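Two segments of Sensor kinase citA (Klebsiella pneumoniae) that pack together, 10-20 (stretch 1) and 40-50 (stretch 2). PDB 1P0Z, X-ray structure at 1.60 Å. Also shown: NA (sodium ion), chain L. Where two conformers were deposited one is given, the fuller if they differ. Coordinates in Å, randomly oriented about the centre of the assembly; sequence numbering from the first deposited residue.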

# COMPACT_ATOMS: atom_id res chain seq x y z
N GLN A 10 -6.04 7.40 -9.22
CA GLN A 10 -4.94 8.37 -9.23
C GLN A 10 -4.65 8.86 -7.82
O GLN A 10 -3.48 9.03 -7.47
CB GLN A 10 -5.26 9.52 -10.19
CG GLN A 10 -5.27 9.08 -11.66
CD GLN A 10 -3.93 8.44 -12.10
OE1 GLN A 10 -2.91 9.09 -12.13
NE2 GLN A 10 -3.97 7.14 -12.40
N ARG A 11 -5.70 9.09 -7.03
CA ARG A 11 -5.56 9.52 -5.63
C ARG A 11 -4.83 8.44 -4.84
O ARG A 11 -3.91 8.71 -4.04
CB ARG A 11 -6.95 9.79 -4.99
CG ARG A 11 -7.43 11.24 -5.07
CD ARG A 11 -6.71 12.13 -4.01
NE ARG A 11 -7.18 11.83 -2.65
CZ ARG A 11 -6.46 12.02 -1.54
NH1 ARG A 11 -5.21 12.50 -1.61
NH2 ARG A 11 -6.99 11.71 -0.35
N ALA A 12 -5.21 7.19 -5.08
CA ALA A 12 -4.56 6.09 -4.35
C ALA A 12 -3.09 5.98 -4.73
O ALA A 12 -2.22 5.77 -3.85
CB ALA A 12 -5.28 4.77 -4.69
N LEU A 13 -2.82 6.11 -6.02
CA LEU A 13 -1.45 5.97 -6.51
C LEU A 13 -0.54 7.08 -5.98
O LEU A 13 0.58 6.80 -5.53
CB LEU A 13 -1.44 5.92 -8.04
CG LEU A 13 -0.06 5.83 -8.70
CD1 LEU A 13 0.71 4.61 -8.17
CD2 LEU A 13 -0.27 5.79 -10.22
N ILE A 14 -1.05 8.31 -6.02
CA ILE A 14 -0.27 9.45 -5.54
C ILE A 14 0.09 9.24 -4.09
O ILE A 14 1.23 9.42 -3.70
CB ILE A 14 -1.04 10.79 -5.71
CG1 ILE A 14 -1.04 11.19 -7.19
CG2 ILE A 14 -0.41 11.89 -4.83
CD1 ILE A 14 0.36 11.44 -7.75
N GLN A 15 -0.89 8.83 -3.29
CA GLN A 15 -0.66 8.62 -1.86
C GLN A 15 0.33 7.46 -1.61
O GLN A 15 1.18 7.55 -0.72
CB GLN A 15 -1.97 8.33 -1.14
CG GLN A 15 -2.84 9.58 -1.05
CD GLN A 15 -4.21 9.24 -0.49
OE1 GLN A 15 -4.44 9.39 0.71
NE2 GLN A 15 -5.11 8.77 -1.35
N ALA A 16 0.23 6.39 -2.40
CA ALA A 16 1.15 5.27 -2.18
C ALA A 16 2.58 5.66 -2.52
O ALA A 16 3.52 5.22 -1.86
CB ALA A 16 0.74 4.07 -3.05
N MET A 17 2.72 6.45 -3.56
CA MET A 17 4.05 6.93 -3.94
C MET A 17 4.62 7.82 -2.83
O MET A 17 5.78 7.66 -2.44
CB MET A 17 3.98 7.66 -5.28
CG MET A 17 3.71 6.69 -6.40
SD MET A 17 3.59 7.49 -7.98
CE MET A 17 5.26 8.06 -8.16
N GLN A 18 3.80 8.72 -2.31
CA GLN A 18 4.25 9.63 -1.26
C GLN A 18 4.65 8.89 -0.00
O GLN A 18 5.69 9.15 0.59
CB GLN A 18 3.15 10.64 -0.92
CG GLN A 18 2.94 11.62 -2.01
CD GLN A 18 1.79 12.55 -1.74
OE1 GLN A 18 0.69 12.10 -1.40
NE2 GLN A 18 2.02 13.84 -1.91
N ILE A 19 3.81 7.94 0.42
CA ILE A 19 4.09 7.23 1.65
C ILE A 19 5.33 6.36 1.48
O ILE A 19 6.21 6.32 2.37
CB ILE A 19 2.89 6.34 2.05
CG1 ILE A 19 1.70 7.24 2.39
CG2 ILE A 19 3.27 5.43 3.21
CD1 ILE A 19 0.43 6.47 2.64
N SER A 20 5.43 5.67 0.33
CA SER A 20 6.57 4.75 0.16
C SER A 20 7.92 5.45 0.11
O SER A 20 8.94 4.82 0.34
CB SER A 20 6.40 3.89 -1.12
OG SER A 20 6.45 4.70 -2.28
N LEU A 40 3.76 5.52 12.28
CA LEU A 40 3.85 6.36 11.09
C LEU A 40 2.60 6.26 10.21
O LEU A 40 2.11 7.27 9.69
CB LEU A 40 5.07 5.97 10.25
CG LEU A 40 6.47 6.29 10.79
CD1 LEU A 40 7.55 5.49 10.01
CD2 LEU A 40 6.72 7.80 10.70
N ILE A 41 2.09 5.05 10.04
CA ILE A 41 0.96 4.85 9.15
C ILE A 41 -0.41 5.14 9.73
O ILE A 41 -1.27 5.67 9.05
CB ILE A 41 0.95 3.42 8.58
CG1 ILE A 41 2.29 3.13 7.87
CG2 ILE A 41 -0.21 3.25 7.63
CD1 ILE A 41 2.58 4.01 6.69
N ASP A 42 -0.63 4.82 11.01
CA ASP A 42 -1.94 5.08 11.60
C ASP A 42 -2.45 6.50 11.38
O ASP A 42 -3.60 6.69 11.01
CB ASP A 42 -1.93 4.82 13.11
CG ASP A 42 -2.13 3.36 13.47
OD1 ASP A 42 -2.47 2.52 12.61
OD2 ASP A 42 -1.98 3.04 14.69
N PRO A 43 -1.61 7.51 11.65
CA PRO A 43 -2.13 8.87 11.45
C PRO A 43 -2.45 9.14 9.99
O PRO A 43 -3.36 9.90 9.69
CB PRO A 43 -0.99 9.78 11.94
CG PRO A 43 -0.13 8.86 12.82
CD PRO A 43 -0.21 7.54 12.11
N MET A 44 -1.69 8.53 9.08
CA MET A 44 -1.95 8.73 7.66
C MET A 44 -3.24 8.03 7.23
O MET A 44 -4.01 8.54 6.40
CB MET A 44 -0.76 8.25 6.82
CG MET A 44 0.52 8.90 7.29
SD MET A 44 1.88 8.76 6.16
CE MET A 44 1.42 10.07 5.00
N ARG A 45 -3.47 6.86 7.82
CA ARG A 45 -4.68 6.06 7.53
C ARG A 45 -5.90 6.87 8.02
O ARG A 45 -6.92 6.97 7.32
CB ARG A 45 -4.54 4.70 8.25
CG ARG A 45 -5.61 3.68 8.02
CD ARG A 45 -6.74 3.86 9.04
NE ARG A 45 -7.19 2.59 9.61
CZ ARG A 45 -6.46 1.83 10.44
NH1 ARG A 45 -5.25 2.21 10.80
NH2 ARG A 45 -6.97 0.71 10.93
N SER A 46 -5.75 7.48 9.20
CA SER A 46 -6.80 8.29 9.81
C SER A 46 -7.13 9.52 8.97
O SER A 46 -8.30 9.82 8.69
CB SER A 46 -6.36 8.73 11.22
OG SER A 46 -7.30 9.64 11.77
N PHE A 47 -6.09 10.22 8.52
CA PHE A 47 -6.24 11.45 7.74
C PHE A 47 -6.70 11.24 6.29
O PHE A 47 -7.49 12.01 5.78
CB PHE A 47 -4.92 12.23 7.81
CG PHE A 47 -4.98 13.60 7.23
CD1 PHE A 47 -5.86 14.56 7.74
CD2 PHE A 47 -4.12 13.95 6.18
CE1 PHE A 47 -5.87 15.87 7.20
CE2 PHE A 47 -4.11 15.25 5.63
CZ PHE A 47 -5.00 16.21 6.14
N SER A 48 -6.21 10.20 5.63
CA SER A 48 -6.61 9.92 4.23
C SER A 48 -8.07 9.45 4.20
O SER A 48 -8.58 8.97 5.21
CB SER A 48 -5.76 8.76 3.69
OG SER A 48 -6.18 8.40 2.39
N ASP A 49 -8.73 9.59 3.05
CA ASP A 49 -10.09 9.07 2.92
C ASP A 49 -9.99 7.63 2.37
O ASP A 49 -11.01 6.97 2.17
CB ASP A 49 -10.98 9.96 2.01
CG ASP A 49 -10.42 10.17 0.63
OD1 ASP A 49 -9.21 9.99 0.42
OD2 ASP A 49 -11.22 10.56 -0.25
N ALA A 50 -8.78 7.12 2.19
CA ALA A 50 -8.65 5.73 1.73
C ALA A 50 -9.26 4.74 2.73
O ALA A 50 -9.31 4.97 3.96
CB ALA A 50 -7.17 5.37 1.52
NA NA L . 7.76 4.29 -4.27
O HOH W 1 -10.15 11.56 -2.30
O HOH W 2 7.58 6.65 -4.45
O HOH W 3 8.54 4.28 -6.65
O HOH W 4 10.17 4.72 -3.87

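The two stretches meet over a modest 262 Å² of surface, counted on both sides, and the contact grades from apolar at Ile 19 to charged at Arg 11. Three residues, Ile 19, Gln 15 and Met 44, contribute most of the covered area. Arg 11, Gln 15 and Ile 19 follow one another at intervals of four along a regular helix, so all three direct their CA-to-CB bonds toward stretch 2.

Ile 19, buried and the largest contributor at 64 Å², meets two apolar side chains one turn apart. Its CG2 lies 3.8 Å from CD1 of Ile 41, whose CA-to-CB bond points sideways but whose m, m rotamer carries the end of the chain nearer. Ile 19 CG1 lies 3.9 Å from CE of Met 44. Met 44 points its CA-to-CB bond toward stretch 1, and its m, t, p rotamer places CE on the isoleucine. Branched aliphatic chains and a flexible thioether thus pack without any polar group to satisfy.

One turn earlier, Gln 15 covers 39 Å² and uses both ends of its amide. Gln 15 NE2 donates to the backbone O of Arg 11 at 2.9 Å within its own helix, while Gln 15 OE1 accepts a short hydrogen bond of 2.6 Å from Ser 48 OG. Ser 48 is the first residue to leave helical geometry after the helix of stretch 2. Its small side chain points toward stretch 1, and its OG also accepts from Ala 50 N at 2.9 Å, tying the chain beyond the helix to the bond with Gln 15.

At the exposed margin, where both charges can stay in contact with solvent, Arg 11 NH2 forms a salt bridge with Asp 49 OD1, a 2.9 Å hydrogen bond approaching the guanidinium edge near its plane. Water 1 reinforces it, accepting from Arg 11 NE at 3.0 Å and donating to Asp 49 OD2 at 2.5 Å.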